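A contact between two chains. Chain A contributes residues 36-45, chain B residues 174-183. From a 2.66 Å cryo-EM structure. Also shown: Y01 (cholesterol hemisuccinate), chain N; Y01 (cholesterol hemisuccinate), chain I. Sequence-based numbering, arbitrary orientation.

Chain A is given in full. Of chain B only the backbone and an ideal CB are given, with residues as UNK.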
ATOM      1  N   SER A  36      17.171   5.900 -13.773  1.00 90.81           N
ATOM      2  CA  SER A  36      16.626   5.136 -14.877  1.00 90.81           C
ATOM      3  C   SER A  36      17.580   5.023 -16.051  1.00 90.81           C
ATOM      4  O   SER A  36      17.386   4.153 -16.901  1.00 90.81           O
ATOM      5  CB  SER A  36      15.332   5.776 -15.358  1.00 90.81           C
ATOM      6  OG  SER A  36      14.372   5.789 -14.333  1.00 90.81           O
ATOM      7  N   PHE A  37      18.577   5.890 -16.138  1.00 81.40           N
ATOM      8  CA  PHE A  37      19.510   5.866 -17.250  1.00 81.40           C
ATOM      9  C   PHE A  37      20.484   4.726 -17.037  1.00 81.40           C
ATOM     10  O   PHE A  37      21.024   4.565 -15.945  1.00 81.40           O
ATOM     11  CB  PHE A  37      20.244   7.200 -17.357  1.00 81.40           C
ATOM     12  CG  PHE A  37      21.067   7.338 -18.586  1.00 81.40           C
ATOM     13  CD1 PHE A  37      20.469   7.623 -19.794  1.00 81.40           C
ATOM     14  CD2 PHE A  37      22.431   7.167 -18.544  1.00 81.40           C
ATOM     15  CE1 PHE A  37      21.219   7.738 -20.928  1.00 81.40           C
ATOM     16  CE2 PHE A  37      23.181   7.274 -19.677  1.00 81.40           C
ATOM     17  CZ  PHE A  37      22.576   7.567 -20.868  1.00 81.40           C
ATOM     18  N   GLU A  38      20.691   3.917 -18.059  1.00 81.89           N
ATOM     19  CA  GLU A  38      21.606   2.791 -17.955  1.00 81.89           C
ATOM     20  C   GLU A  38      22.929   3.256 -18.541  1.00 81.89           C
ATOM     21  O   GLU A  38      23.060   3.423 -19.750  1.00 81.89           O
ATOM     22  CB  GLU A  38      21.054   1.561 -18.661  1.00 81.89           C
ATOM     23  CG  GLU A  38      21.549   0.235 -18.104  1.00 81.89           C
ATOM     24  CD  GLU A  38      22.833  -0.294 -18.731  1.00 81.89           C
ATOM     25  OE1 GLU A  38      23.081  -0.039 -19.926  1.00 81.89           O
ATOM     26  OE2 GLU A  38      23.596  -0.987 -18.025  1.00 81.89           O
ATOM     27  N   PHE A  39      23.894   3.482 -17.663  1.00 76.16           N
ATOM     28  CA  PHE A  39      25.219   3.946 -18.034  1.00 76.16           C
ATOM     29  C   PHE A  39      25.929   2.858 -18.812  1.00 76.16           C
ATOM     30  O   PHE A  39      26.102   1.748 -18.312  1.00 76.16           O
ATOM     31  CB  PHE A  39      25.995   4.283 -16.764  1.00 76.16           C
ATOM     32  CG  PHE A  39      27.238   5.065 -16.989  1.00 76.16           C
ATOM     33  CD1 PHE A  39      27.203   6.438 -17.012  1.00 76.16           C
ATOM     34  CD2 PHE A  39      28.444   4.434 -17.174  1.00 76.16           C
ATOM     35  CE1 PHE A  39      28.349   7.155 -17.208  1.00 76.16           C
ATOM     36  CE2 PHE A  39      29.581   5.149 -17.391  1.00 76.16           C
ATOM     37  CZ  PHE A  39      29.528   6.510 -17.417  1.00 76.16           C
ATOM     38  N   SER A  40      26.329   3.156 -20.034  1.00 77.45           N
ATOM     39  CA  SER A  40      26.966   2.165 -20.896  1.00 77.45           C
ATOM     40  C   SER A  40      28.246   2.747 -21.455  1.00 77.45           C
ATOM     41  O   SER A  40      28.257   3.196 -22.600  1.00 77.45           O
ATOM     42  CB  SER A  40      26.043   1.745 -22.000  1.00 77.45           C
ATOM     43  OG  SER A  40      26.724   0.920 -22.911  1.00 77.45           O
ATOM     44  N   CYS A  41      29.303   2.687 -20.660  1.00 77.94           N
ATOM     45  CA  CYS A  41      30.612   3.148 -21.082  1.00 77.94           C
ATOM     46  C   CYS A  41      31.081   2.322 -22.274  1.00 77.94           C
ATOM     47  O   CYS A  41      30.880   1.105 -22.284  1.00 77.94           O
ATOM     48  CB  CYS A  41      31.588   3.025 -19.911  1.00 77.94           C
ATOM     49  SG  CYS A  41      33.244   3.689 -20.110  1.00 77.94           S
ATOM     50  N   PRO A  42      31.648   2.944 -23.311  1.00 77.38           N
ATOM     51  CA  PRO A  42      32.064   2.185 -24.494  1.00 77.38           C
ATOM     52  C   PRO A  42      33.165   1.197 -24.214  1.00 77.38           C
ATOM     53  O   PRO A  42      33.227   0.167 -24.890  1.00 77.38           O
ATOM     54  CB  PRO A  42      32.570   3.276 -25.439  1.00 77.38           C
ATOM     55  CG  PRO A  42      32.070   4.495 -24.914  1.00 77.38           C
ATOM     56  CD  PRO A  42      31.917   4.372 -23.478  1.00 77.38           C
ATOM     57  N   CYS A  43      34.014   1.493 -23.224  1.00 81.72           N
ATOM     58  CA  CYS A  43      35.218   0.745 -22.875  1.00 81.72           C
ATOM     59  C   CYS A  43      36.167   0.609 -24.057  1.00 81.72           C
ATOM     60  O   CYS A  43      36.739  -0.445 -24.307  1.00 81.72           O
ATOM     61  CB  CYS A  43      34.889  -0.604 -22.232  1.00 81.72           C
ATOM     62  SG  CYS A  43      34.567  -0.425 -20.465  1.00 81.72           S
ATOM     63  N   MET A  44      36.355   1.717 -24.758  1.00 85.10           N
ATOM     64  CA  MET A  44      37.274   1.915 -25.853  1.00 85.10           C
ATOM     65  C   MET A  44      38.017   3.216 -25.606  1.00 85.10           C
ATOM     66  O   MET A  44      37.400   4.199 -25.207  1.00 85.10           O
ATOM     67  CB  MET A  44      36.527   1.995 -27.178  1.00 85.10           C
ATOM     68  CG  MET A  44      35.830   0.729 -27.548  1.00 85.10           C
ATOM     69  SD  MET A  44      34.687   0.941 -28.898  1.00 85.10           S
ATOM     70  CE  MET A  44      35.810   1.237 -30.233  1.00 85.10           C
ATOM     71  N   PRO A  45      39.329   3.263 -25.845  1.00 84.36           N
ATOM     72  CA  PRO A  45      40.104   4.454 -25.479  1.00 84.36           C
ATOM     73  C   PRO A  45      39.872   5.668 -26.352  1.00 84.36           C
ATOM     74  O   PRO A  45      40.418   6.728 -26.042  1.00 84.36           O
ATOM     75  CB  PRO A  45      41.545   3.969 -25.597  1.00 84.36           C
ATOM     76  CG  PRO A  45      41.485   2.866 -26.519  1.00 84.36           C
ATOM     77  CD  PRO A  45      40.203   2.179 -26.306  1.00 84.36           C
TER
ATOM     78  N   UNK B 174      27.911  -4.657 -27.907  1.00 80.33           N
ATOM     79  CA  UNK B 174      26.681  -4.092 -27.379  1.00 80.33           C
ATOM     80  C   UNK B 174      26.931  -2.755 -26.699  1.00 80.33           C
ATOM     81  O   UNK B 174      26.134  -1.830 -26.847  1.00 80.33           O
ATOM     82  CB  UNK B 174      26.029  -5.067 -26.397  1.00 80.33           C
ATOM     83  N   UNK B 175      28.038  -2.627 -25.967  1.00 78.99           N
ATOM     84  CA  UNK B 175      28.354  -1.366 -25.308  1.00 78.99           C
ATOM     85  C   UNK B 175      28.716  -0.273 -26.288  1.00 78.99           C
ATOM     86  O   UNK B 175      28.397   0.892 -26.051  1.00 78.99           O
ATOM     87  CB  UNK B 175      29.503  -1.565 -24.317  1.00 78.99           C
ATOM     88  N   UNK B 176      29.381  -0.631 -27.378  1.00 78.69           N
ATOM     89  CA  UNK B 176      29.725   0.337 -28.404  1.00 78.69           C
ATOM     90  C   UNK B 176      28.494   0.877 -29.111  1.00 78.69           C
ATOM     91  O   UNK B 176      28.384   2.083 -29.334  1.00 78.69           O
ATOM     92  CB  UNK B 176      30.677  -0.293 -29.423  1.00 78.69           C
ATOM     93  N   UNK B 177      27.550   0.012 -29.459  1.00 75.83           N
ATOM     94  CA  UNK B 177      26.374   0.471 -30.184  1.00 75.83           C
ATOM     95  C   UNK B 177      25.396   1.183 -29.258  1.00 75.83           C
ATOM     96  O   UNK B 177      24.772   2.165 -29.659  1.00 75.83           O
ATOM     97  CB  UNK B 177      25.683  -0.707 -30.874  1.00 75.83           C
ATOM     98  N   UNK B 178      25.282   0.754 -28.006  1.00 74.79           N
ATOM     99  CA  UNK B 178      24.395   1.432 -27.077  1.00 74.79           C
ATOM    100  C   UNK B 178      24.910   2.818 -26.711  1.00 74.79           C
ATOM    101  O   UNK B 178      24.114   3.726 -26.471  1.00 74.79           O
ATOM    102  CB  UNK B 178      24.216   0.590 -25.812  1.00 74.79           C
ATOM    103  N   UNK B 179      26.227   3.006 -26.717  1.00 76.25           N
ATOM    104  CA  UNK B 179      26.814   4.330 -26.564  1.00 76.25           C
ATOM    105  C   UNK B 179      26.427   5.266 -27.702  1.00 76.25           C
ATOM    106  O   UNK B 179      26.068   6.422 -27.460  1.00 76.25           O
ATOM    107  CB  UNK B 179      28.338   4.220 -26.479  1.00 76.25           C
ATOM    108  N   UNK B 180      26.509   4.794 -28.945  1.00 71.06           N
ATOM    109  CA  UNK B 180      26.144   5.612 -30.097  1.00 71.06           C
ATOM    110  C   UNK B 180      24.646   5.891 -30.108  1.00 71.06           C
ATOM    111  O   UNK B 180      24.205   6.977 -30.487  1.00 71.06           O
ATOM    112  CB  UNK B 180      26.564   4.924 -31.397  1.00 71.06           C
ATOM    113  N   UNK B 181      23.847   4.932 -29.657  1.00 71.45           N
ATOM    114  CA  UNK B 181      22.407   5.117 -29.585  1.00 71.45           C
ATOM    115  C   UNK B 181      22.025   6.121 -28.512  1.00 71.45           C
ATOM    116  O   UNK B 181      21.094   6.903 -28.697  1.00 71.45           O
ATOM    117  CB  UNK B 181      21.714   3.779 -29.320  1.00 71.45           C
ATOM    118  N   UNK B 182      22.724   6.108 -27.382  1.00 72.83           N
ATOM    119  CA  UNK B 182      22.481   7.095 -26.342  1.00 72.83           C
ATOM    120  C   UNK B 182      22.964   8.472 -26.750  1.00 72.83           C
ATOM    121  O   UNK B 182      22.386   9.470 -26.330  1.00 72.83           O
ATOM    122  CB  UNK B 182      23.161   6.670 -25.039  1.00 72.83           C
ATOM    123  N   UNK B 183      24.000   8.546 -27.574  1.00 73.37           N
ATOM    124  CA  UNK B 183      24.430   9.825 -28.111  1.00 73.37           C
ATOM    125  C   UNK B 183      23.400  10.395 -29.071  1.00 73.37           C
ATOM    126  O   UNK B 183      23.138  11.595 -29.053  1.00 73.37           O
ATOM    127  CB  UNK B 183      25.781   9.679 -28.814  1.00 73.37           C
TER
HETATM  128  CAA Y01 N 401      15.331   1.527 -16.497  1.00112.44           C
HETATM  129  CBA Y01 N 401      14.123   1.517 -15.575  1.00112.44           C
HETATM  130  CAB Y01 N 401      14.469   2.104 -14.216  1.00112.44           C
HETATM  131  CAN Y01 N 401      12.937   2.232 -16.207  1.00112.44           C
HETATM  132  CAJ Y01 N 401      12.382   1.579 -17.446  1.00112.44           C
HETATM  133  CAO Y01 N 401      11.103   2.215 -17.917  1.00112.44           C
HETATM  134  CBB Y01 N 401      11.251   3.603 -18.560  1.00112.44           C
HETATM  135  CAC Y01 N 401      11.821   3.468 -19.969  1.00112.44           C
HETATM  136  CBE Y01 N 401       9.935   4.406 -18.527  1.00112.44           C
HETATM  137  CAP Y01 N 401       8.857   3.845 -17.550  1.00112.44           C
HETATM  138  CAQ Y01 N 401       8.151   5.058 -16.915  1.00112.44           C
HETATM  139  CBG Y01 N 401       8.487   6.163 -17.907  1.00112.44           C
HETATM  140  CBI Y01 N 401       9.985   5.930 -18.205  1.00112.44           C
HETATM  141  CAE Y01 N 401      10.882   6.164 -16.980  1.00112.44           C
HETATM  142  CAU Y01 N 401      10.395   6.853 -19.358  1.00112.44           C
HETATM  143  CAS Y01 N 401       9.968   8.310 -19.142  1.00112.44           C
HETATM  144  CBF Y01 N 401       8.470   8.466 -18.837  1.00112.44           C
HETATM  145  CBD Y01 N 401       8.067   7.601 -17.630  1.00112.44           C
HETATM  146  CAK Y01 N 401       6.560   7.681 -17.404  1.00112.44           C
HETATM  147  CAI Y01 N 401       5.990   9.053 -17.585  1.00112.44           C
HETATM  148  CAZ Y01 N 401       6.650  10.085 -18.086  1.00112.44           C
HETATM  149  CAV Y01 N 401       6.058  11.485 -18.083  1.00112.44           C
HETATM  150  CBH Y01 N 401       8.034   9.953 -18.704  1.00112.44           C
HETATM  151  CAD Y01 N 401       9.017  10.749 -17.826  1.00112.44           C
HETATM  152  CAT Y01 N 401       7.920  10.580 -20.106  1.00112.44           C
HETATM  153  CAR Y01 N 401       7.481  12.041 -20.045  1.00112.44           C
HETATM  154  CBC Y01 N 401       6.112  12.187 -19.432  1.00112.44           C
HETATM  155  OAW Y01 N 401       5.859  13.601 -19.155  1.00112.44           O
HETATM  156  CAY Y01 N 401       5.677  14.487 -20.144  1.00112.44           C
HETATM  157  OAG Y01 N 401       5.590  14.221 -21.306  1.00112.44           O
HETATM  158  CAM Y01 N 401       5.577  15.881 -19.611  1.00112.44           C
HETATM  159  CAL Y01 N 401       4.224  16.529 -19.789  1.00112.44           C
HETATM  160  CAX Y01 N 401       4.131  17.936 -19.233  1.00112.44           C
HETATM  161  OAH Y01 N 401       3.807  18.853 -20.010  1.00112.44           O
HETATM  162  OAF Y01 N 401       4.390  18.111 -18.025  1.00112.44           O
HETATM  163  CAA Y01 I 401      15.470   4.017 -20.945  1.00 97.62           C
HETATM  164  CBA Y01 I 401      15.474   5.207 -19.995  1.00 97.62           C
HETATM  165  CAB Y01 I 401      16.873   5.780 -19.868  1.00 97.62           C
HETATM  166  CAN Y01 I 401      14.481   6.272 -20.444  1.00 97.62           C
HETATM  167  CAJ Y01 I 401      14.570   7.606 -19.742  1.00 97.62           C
HETATM  168  CAO Y01 I 401      13.605   8.625 -20.312  1.00 97.62           C
HETATM  169  CBB Y01 I 401      14.215   9.909 -20.909  1.00 97.62           C
HETATM  170  CAC Y01 I 401      15.580   9.604 -21.515  1.00 97.62           C
HETATM  171  CBE Y01 I 401      13.294  10.549 -21.966  1.00 97.62           C
HETATM  172  CAP Y01 I 401      12.374   9.526 -22.675  1.00 97.62           C
HETATM  173  CAQ Y01 I 401      11.201  10.333 -23.259  1.00 97.62           C
HETATM  174  CBG Y01 I 401      11.690  11.766 -23.108  1.00 97.62           C
HETATM  175  CBI Y01 I 401      12.317  11.731 -21.697  1.00 97.62           C
HETATM  176  CAE Y01 I 401      11.325  11.380 -20.592  1.00 97.62           C
HETATM  177  CAU Y01 I 401      12.894  13.109 -21.417  1.00 97.62           C
HETATM  178  CAS Y01 I 401      11.784  14.160 -21.524  1.00 97.62           C
HETATM  179  CBF Y01 I 401      11.282  14.270 -22.968  1.00 97.62           C
HETATM  180  CBD Y01 I 401      10.766  12.922 -23.493  1.00 97.62           C
HETATM  181  CAK Y01 I 401      10.647  13.040 -25.011  1.00 97.62           C
HETATM  182  CAI Y01 I 401      10.044  14.337 -25.454  1.00 97.62           C
HETATM  183  CAZ Y01 I 401       9.735  15.335 -24.638  1.00 97.62           C
HETATM  184  CAV Y01 I 401       8.874  16.494 -25.104  1.00 97.62           C
HETATM  185  CBH Y01 I 401      10.224  15.386 -23.194  1.00 97.62           C
HETATM  186  CAD Y01 I 401       9.015  15.208 -22.257  1.00 97.62           C
HETATM  187  CAT Y01 I 401      10.861  16.775 -22.981  1.00 97.62           C
HETATM  188  CAR Y01 I 401       9.903  17.912 -23.339  1.00 97.62           C
HETATM  189  CBC Y01 I 401       9.467  17.851 -24.776  1.00 97.62           C
HETATM  190  OAW Y01 I 401       8.495  18.919 -25.041  1.00 97.62           O
HETATM  191  CAY Y01 I 401       7.481  19.180 -24.193  1.00 97.62           C
HETATM  192  OAG Y01 I 401       6.711  18.372 -23.762  1.00 97.62           O
HETATM  193  CAM Y01 I 401       7.442  20.631 -23.825  1.00 97.62           C
HETATM  194  CAL Y01 I 401       6.243  21.472 -24.210  1.00 97.62           C
HETATM  195  CAX Y01 I 401       5.199  21.653 -23.123  1.00 97.62           C
HETATM  196  OAH Y01 I 401       4.387  20.732 -22.915  1.00 97.62           O
HETATM  197  OAF Y01 I 401       5.210  22.719 -22.480  1.00 97.62           O

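Chain B runs through this contact as one helix, with helical phi/psi at all ten positions, while chain A meets it as an irregular loop that leaves a helix after A:Ser36, is extended from A:Phe37 to A:Cys41 and turns at A:Pro42 and A:Cys43. Positions spaced three and four apart therefore meet chain A, and those between them largely do not.

Position 174 has its CA-to-CB bond sideways and nothing of chain A within 5.5 Å of its ideal CB, so the contact sets few terms. The residue is B:Thr174, which makes no contact here.

Position 175 points toward chain A, its ideal CB 3.6 Å from A:Cys41 O. Beyond it lies the loop backbone, rich in carbonyls whose lone pairs invite a donor. A long side chain ending in an amide, amine or guanidinium would suit; a short one would leave A:Cys41 O unanswered from this position. The deposited B:Arg175 runs out along the loop, chi2 and chi3 both t, and its NH1 donates to A:Cys41 O at 3.1 Å. That oxygen lies at the guanidinium edge, near its plane, where the N-H bonds point.

Position 176 points sideways, with A:Met44 SD 4.2 Å from its ideal CB. A thioether offers no strong polar partner, so a broad apolar or aromatic side chain fits: leucine, methionine, phenylalanine or tyrosine. It is B:Tyr176, whose CD1 comes within 3.5 Å of A:Met44 SD; the sulfur approaches the ring obliquely.

Position 177 points away and places no demand on this contact; it is B:Ile177.

Position 178 points toward chain A, its ideal CB 3.8 Å from A:Ser40 OG. Farther out stands the carboxylate of A:Glu38, beyond the reach of a small residue. A long basic side chain is the clear choice, though a long amide could also donate. B:Lys178 is fully extended, every chi t, and its NZ forms a salt bridge with A:Glu38 OE1 at 2.4 Å, a very short distance.

Position 179 points toward chain A between two surfaces, its ideal CB 4.0 Å from A:Ser40 O and 4.1 Å from A:Pro42 CG. So close an approach favours something compact: alanine, serine, cysteine or perhaps valine. B:Cys179, with chi1 t, packs its SG against A:Pro42 CG at 3.6 Å, an apolar contact with the proline ring.

Positions 180 and 181 are out of reach of chain A, and many side chains would serve as far as this contact is concerned. They hold B:Ile180 and B:Ser181.

Position 182 points toward chain A again, its ideal CB 4.3 Å from A:Phe37 CZ, while A:Glu38 O lies farther along as an acceptor. The aromatic ring would accept aliphatic bulk, but the carbonyl rewards a donor; glutamine, lysine or arginine could combine the two. B:Gln182 does so: its NE2 donates to A:Glu38 O at 2.8 Å, and its CD sits 3.5 Å from A:Phe37 CZ.

Position 183 is out of reach, and B:Ala183 adds nothing across the contact.

Chain B (174-183) TRYIKCISQA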
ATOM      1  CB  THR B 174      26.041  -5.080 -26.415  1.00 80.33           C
ATOM      2  OG1 THR B 174      25.813  -6.305 -27.107  1.00 80.33           O
ATOM      3  CG2 THR B 174      24.729  -4.578 -25.881  1.00 80.33           C
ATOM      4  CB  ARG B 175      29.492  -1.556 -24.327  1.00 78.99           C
ATOM      5  CG  ARG B 175      29.063  -2.150 -23.057  1.00 78.99           C
ATOM      6  CD  ARG B 175      30.226  -2.299 -22.190  1.00 78.99           C
ATOM      7  NE  ARG B 175      29.857  -2.741 -20.861  1.00 78.99           N
ATOM      8  CZ  ARG B 175      29.552  -1.921 -19.865  1.00 78.99           C
ATOM      9  NH1 ARG B 175      29.582  -0.620 -20.048  1.00 78.99           N
ATOM     10  NH2 ARG B 175      29.241  -2.405 -18.681  1.00 78.99           N
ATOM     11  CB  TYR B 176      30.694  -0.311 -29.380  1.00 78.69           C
ATOM     12  CG  TYR B 176      30.989   0.478 -30.612  1.00 78.69           C
ATOM     13  CD1 TYR B 176      31.678   1.668 -30.548  1.00 78.69           C
ATOM     14  CD2 TYR B 176      30.620   0.004 -31.848  1.00 78.69           C
ATOM     15  CE1 TYR B 176      31.963   2.376 -31.670  1.00 78.69           C
ATOM     16  CE2 TYR B 176      30.904   0.704 -32.978  1.00 78.69           C
ATOM     17  CZ  TYR B 176      31.580   1.890 -32.881  1.00 78.69           C
ATOM     18  OH  TYR B 176      31.867   2.602 -34.011  1.00 78.69           O
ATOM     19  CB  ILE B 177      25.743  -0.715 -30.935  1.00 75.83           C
ATOM     20  CG1 ILE B 177      26.688  -1.185 -32.030  1.00 75.83           C
ATOM     21  CG2 ILE B 177      24.461  -0.351 -31.590  1.00 75.83           C
ATOM     22  CD1 ILE B 177      26.263  -2.464 -32.679  1.00 75.83           C
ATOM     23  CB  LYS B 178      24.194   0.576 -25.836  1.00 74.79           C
ATOM     24  CG  LYS B 178      23.183   1.125 -24.885  1.00 74.79           C
ATOM     25  CD  LYS B 178      22.881   0.212 -23.759  1.00 74.79           C
ATOM     26  CE  LYS B 178      21.880   0.860 -22.848  1.00 74.79           C
ATOM     27  NZ  LYS B 178      21.497  -0.060 -21.770  1.00 74.79           N
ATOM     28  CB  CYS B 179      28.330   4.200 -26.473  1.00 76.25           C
ATOM     29  SG  CYS B 179      29.197   5.723 -26.617  1.00 76.25           S
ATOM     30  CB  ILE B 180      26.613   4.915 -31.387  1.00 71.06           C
ATOM     31  CG1 ILE B 180      28.126   4.839 -31.415  1.00 71.06           C
ATOM     32  CG2 ILE B 180      26.117   5.600 -32.641  1.00 71.06           C
ATOM     33  CD1 ILE B 180      28.632   4.003 -32.507  1.00 71.06           C
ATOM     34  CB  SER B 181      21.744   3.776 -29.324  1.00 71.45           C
ATOM     35  OG  SER B 181      20.357   3.914 -29.195  1.00 71.45           O
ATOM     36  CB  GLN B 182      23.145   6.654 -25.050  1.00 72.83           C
ATOM     37  CG  GLN B 182      22.401   5.580 -24.338  1.00 72.83           C
ATOM     38  CD  GLN B 182      23.180   4.993 -23.221  1.00 72.83           C
ATOM     39  OE1 GLN B 182      24.359   5.235 -23.098  1.00 72.83           O
ATOM     40  NE2 GLN B 182      22.523   4.235 -22.378  1.00 72.83           N
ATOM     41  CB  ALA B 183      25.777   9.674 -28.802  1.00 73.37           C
TER
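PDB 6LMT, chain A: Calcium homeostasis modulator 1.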